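Nitrilotriacetate monooxygenase (Burkholderia pseudomallei, PDB 3SDO) probably acts as a flavin-dependent monooxygenase of the bacterial luciferase-like family, using reduced FMN and molecular oxygen to oxidise its substrate. Local coordinates at residues G220-G230 against F249-A257. Numbering follows the deposited sequence.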
loop_
_atom_site.group_PDB
_atom_site.type_symbol
_atom_site.label_atom_id
_atom_site.label_comp_id
_atom_site.label_asym_id
_atom_site.label_seq_id
_atom_site.Cartn_x
_atom_site.Cartn_y
_atom_site.Cartn_z
ATOM N N GLY A 220 -18.263 12.122 3.208
ATOM C CA GLY A 220 -18.583 13.546 3.341
ATOM C C GLY A 220 -19.843 13.744 4.187
ATOM O O GLY A 220 -20.797 12.981 4.078
ATOM N N SER A 221 -19.821 14.770 5.029
ATOM C CA SER A 221 -20.889 15.053 5.969
ATOM C C SER A 221 -21.387 16.493 5.859
ATOM O O SER A 221 -22.519 16.799 6.229
ATOM C CB SER A 221 -20.376 14.803 7.377
ATOM O OG SER A 221 -19.251 15.618 7.628
ATOM N N SER A 222 -20.518 17.378 5.386
ATOM C CA SER A 222 -20.902 18.737 5.014
ATOM C C SER A 222 -21.825 18.728 3.805
ATOM O O SER A 222 -22.028 17.687 3.156
ATOM C CB SER A 222 -19.650 19.556 4.669
ATOM O OG SER A 222 -19.085 19.156 3.423
ATOM N N ASP A 223 -22.359 19.904 3.494
ATOM C CA ASP A 223 -23.220 20.069 2.341
ATOM C C ASP A 223 -22.452 19.640 1.089
ATOM O O ASP A 223 -22.959 18.831 0.312
ATOM C CB ASP A 223 -23.715 21.520 2.215
ATOM C CG ASP A 223 -24.753 21.887 3.279
ATOM O OD1 ASP A 223 -25.096 21.036 4.140
ATOM O OD2 ASP A 223 -25.228 23.041 3.254
ATOM N N ASP A 224 -21.234 20.157 0.905
ATOM C CA ASP A 224 -20.425 19.796 -0.264
ATOM C C ASP A 224 -20.056 18.301 -0.242
ATOM O O ASP A 224 -20.017 17.648 -1.288
ATOM C CB ASP A 224 -19.132 20.609 -0.325
ATOM C CG ASP A 224 -19.362 22.075 -0.674
ATOM O OD1 ASP A 224 -20.470 22.454 -1.080
ATOM O OD2 ASP A 224 -18.407 22.857 -0.520
ATOM N N GLY A 225 -19.742 17.787 0.947
ATOM C CA GLY A 225 -19.418 16.365 1.112
ATOM C C GLY A 225 -20.537 15.453 0.624
ATOM O O GLY A 225 -20.302 14.499 -0.115
ATOM N N ILE A 226 -21.761 15.757 1.023
ATOM C CA ILE A 226 -22.928 14.957 0.635
ATOM C C ILE A 226 -23.144 15.020 -0.873
ATOM O O ILE A 226 -23.430 14.019 -1.522
ATOM C CB ILE A 226 -24.181 15.404 1.408
ATOM C CG1 ILE A 226 -24.045 14.966 2.860
ATOM C CG2 ILE A 226 -25.469 14.802 0.813
ATOM C CD1 ILE A 226 -25.080 15.574 3.806
ATOM N N ASP A 227 -22.982 16.209 -1.433
ATOM C CA ASP A 227 -23.138 16.381 -2.855
ATOM C C ASP A 227 -22.079 15.607 -3.660
ATOM O O ASP A 227 -22.384 14.981 -4.680
ATOM C CB ASP A 227 -23.069 17.860 -3.206
ATOM C CG ASP A 227 -23.655 18.145 -4.561
ATOM O OD1 ASP A 227 -24.831 17.764 -4.788
ATOM O OD2 ASP A 227 -22.934 18.730 -5.392
ATOM N N LEU A 228 -20.830 15.664 -3.221
ATOM C CA LEU A 228 -19.805 14.871 -3.881
ATOM C C LEU A 228 -20.173 13.394 -3.796
ATOM O O LEU A 228 -20.045 12.685 -4.782
ATOM C CB LEU A 228 -18.421 15.121 -3.271
ATOM C CG LEU A 228 -17.253 14.385 -3.923
ATOM C CD1 LEU A 228 -17.145 14.676 -5.390
ATOM C CD2 LEU A 228 -15.946 14.732 -3.179
ATOM N N ALA A 229 -20.646 12.938 -2.638
ATOM C CA ALA A 229 -21.012 11.512 -2.474
ATOM C C ALA A 229 -22.109 11.102 -3.454
ATOM O O ALA A 229 -22.025 10.056 -4.100
ATOM C CB ALA A 229 -21.440 11.214 -1.028
ATOM N N GLY A 230 -23.145 11.933 -3.550
ATOM C CA GLY A 230 -24.252 11.712 -4.494
ATOM C C GLY A 230 -23.819 11.658 -5.952
ATOM O O GLY A 230 -24.337 10.843 -6.726
ATOM N N PHE A 249 -29.286 11.894 6.953
ATOM C CA PHE A 249 -28.134 11.683 6.107
ATOM C C PHE A 249 -28.468 10.741 4.961
ATOM O O PHE A 249 -28.166 11.041 3.805
ATOM C CB PHE A 249 -26.973 11.155 6.929
ATOM C CG PHE A 249 -25.712 10.982 6.152
ATOM C CD1 PHE A 249 -24.989 12.089 5.731
ATOM C CD2 PHE A 249 -25.240 9.721 5.840
ATOM C CE1 PHE A 249 -23.814 11.938 5.021
ATOM C CE2 PHE A 249 -24.069 9.569 5.124
ATOM C CZ PHE A 249 -23.359 10.678 4.715
ATOM N N TYR A 250 -29.126 9.625 5.287
ATOM C CA TYR A 250 -29.520 8.640 4.285
ATOM C C TYR A 250 -30.348 9.308 3.183
ATOM O O TYR A 250 -30.061 9.126 2.006
ATOM C CB TYR A 250 -30.297 7.495 4.959
ATOM C CG TYR A 250 -30.689 6.323 4.071
ATOM C CD1 TYR A 250 -31.841 6.362 3.296
ATOM C CD2 TYR A 250 -29.969 5.143 4.101
ATOM C CE1 TYR A 250 -32.222 5.269 2.498
ATOM C CE2 TYR A 250 -30.344 4.044 3.329
ATOM C CZ TYR A 250 -31.469 4.109 2.530
ATOM O OH TYR A 250 -31.818 3.018 1.755
ATOM N N ARG A 251 -31.358 10.089 3.576
ATOM C CA ARG A 251 -32.265 10.767 2.637
ATOM C C ARG A 251 -31.551 11.781 1.760
ATOM O O ARG A 251 -31.824 11.861 0.568
ATOM C CB ARG A 251 -33.433 11.451 3.385
ATOM C CG ARG A 251 -34.432 10.462 4.000
ATOM C CD ARG A 251 -35.810 11.065 4.309
ATOM N NE ARG A 251 -35.803 11.885 5.518
ATOM C CZ ARG A 251 -35.671 13.215 5.554
ATOM N NH1 ARG A 251 -35.523 13.936 4.435
ATOM N NH2 ARG A 251 -35.684 13.832 6.730
ATOM N N ARG A 252 -30.621 12.533 2.343
ATOM C CA ARG A 252 -29.861 13.537 1.586
ATOM C C ARG A 252 -28.921 12.912 0.558
ATOM O O ARG A 252 -28.821 13.406 -0.573
ATOM C CB ARG A 252 -29.077 14.448 2.544
ATOM C CG ARG A 252 -29.960 15.249 3.473
ATOM C CD ARG A 252 -29.142 16.059 4.465
ATOM N NE ARG A 252 -28.427 17.152 3.813
ATOM C CZ ARG A 252 -27.426 17.828 4.371
ATOM N NH1 ARG A 252 -26.985 17.499 5.587
ATOM N NH2 ARG A 252 -26.845 18.825 3.706
ATOM N N VAL A 253 -28.242 11.825 0.943
ATOM C CA VAL A 253 -27.300 11.150 0.042
ATOM C C VAL A 253 -28.066 10.548 -1.148
ATOM O O VAL A 253 -27.671 10.693 -2.317
ATOM C CB VAL A 253 -26.506 10.050 0.768
ATOM C CG1 VAL A 253 -25.801 9.114 -0.271
ATOM C CG2 VAL A 253 -25.515 10.688 1.773
ATOM N N LYS A 254 -29.181 9.898 -0.858
ATOM C CA LYS A 254 -29.995 9.317 -1.921
ATOM C C LYS A 254 -30.551 10.386 -2.858
ATOM O O LYS A 254 -30.507 10.212 -4.084
ATOM C CB LYS A 254 -31.113 8.444 -1.334
ATOM C CG LYS A 254 -30.588 7.229 -0.545
ATOM C CD LYS A 254 -30.233 6.000 -1.384
ATOM C CE LYS A 254 -29.752 4.873 -0.435
ATOM N NZ LYS A 254 -29.398 3.579 -1.038
ATOM N N ALA A 255 -31.062 11.494 -2.318
ATOM C CA ALA A 255 -31.565 12.589 -3.184
ATOM C C ALA A 255 -30.420 13.211 -3.990
ATOM O O ALA A 255 -30.579 13.559 -5.161
ATOM C CB ALA A 255 -32.287 13.662 -2.359
ATOM N N ALA A 256 -29.262 13.365 -3.369
ATOM C CA ALA A 256 -28.102 13.908 -4.084
ATOM C C ALA A 256 -27.750 12.991 -5.262
ATOM O O ALA A 256 -27.421 13.483 -6.333
ATOM C CB ALA A 256 -26.885 14.110 -3.140
ATOM N N ALA A 257 -27.836 11.675 -5.072
ATOM C CA ALA A 257 -27.619 10.705 -6.162
ATOM C C ALA A 257 -28.647 10.870 -7.300
ATOM O O ALA A 257 -28.303 10.899 -8.495
ATOM C CB ALA A 257 -27.647 9.216 -5.605
HETATM O O HOH W 1 -24.535 18.951 6.173
HETATM O O HOH W 2 -25.838 15.834 -6.759
#
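Ile226 and Arg252 meet because Ile226 CG1 and Arg252 CG both lie anti to their own carbonyl carbons; a bend at chi3 of Arg252 (70°) then lays its guanidinium across the isoleucine tip. The two belong to neighbouring outer helices of a TIM barrel, 223-232 and 243-259, which follow the parallel strands 215-218 and 235-238; their segments 223-230 and 249-257 cross at -52°, with axes 7.8 Å apart at closest approach.

Ile226 is a knob in a hole formed by Phe249, Arg252, Val253 and Ala256, and its branching suits the task: CG1 lies 3.7 Å from Phe249 CE1, CG2 faces Val253 and Ala256, and CD1 sits over the centre of the guanidinium face. That leaves the guanidinium edge for polar partners. Arg252 NH2 donates to Asp223 OD1 over 2.9 Å in a salt bridge at the first turn of helix 223-232, meeting the oxygen from above the carboxylate plane, with the two planes nearly perpendicular (88°). A water accepts from Arg252 NH1 and donates to both Asp223 OD1 and Ser221 O, tying the charged pair to the loop. There Ser222, a predicted FMN-binding residue like Ser221, N-caps the helix by accepting from Gly225 N, and its OG also bonds Tyr151, another predicted FMN ligand.

Toward the C-terminal ends the helices draw together, and small residues make this possible. Gly230, lacking a side chain, brings its CA within 3.9 Å of Ala257 CA, while the small methyl of Ala256 packs against Gly230 CA. At this tight point, Ala257 CA makes a C-H...O contact of 3.3 Å with Gly230 O.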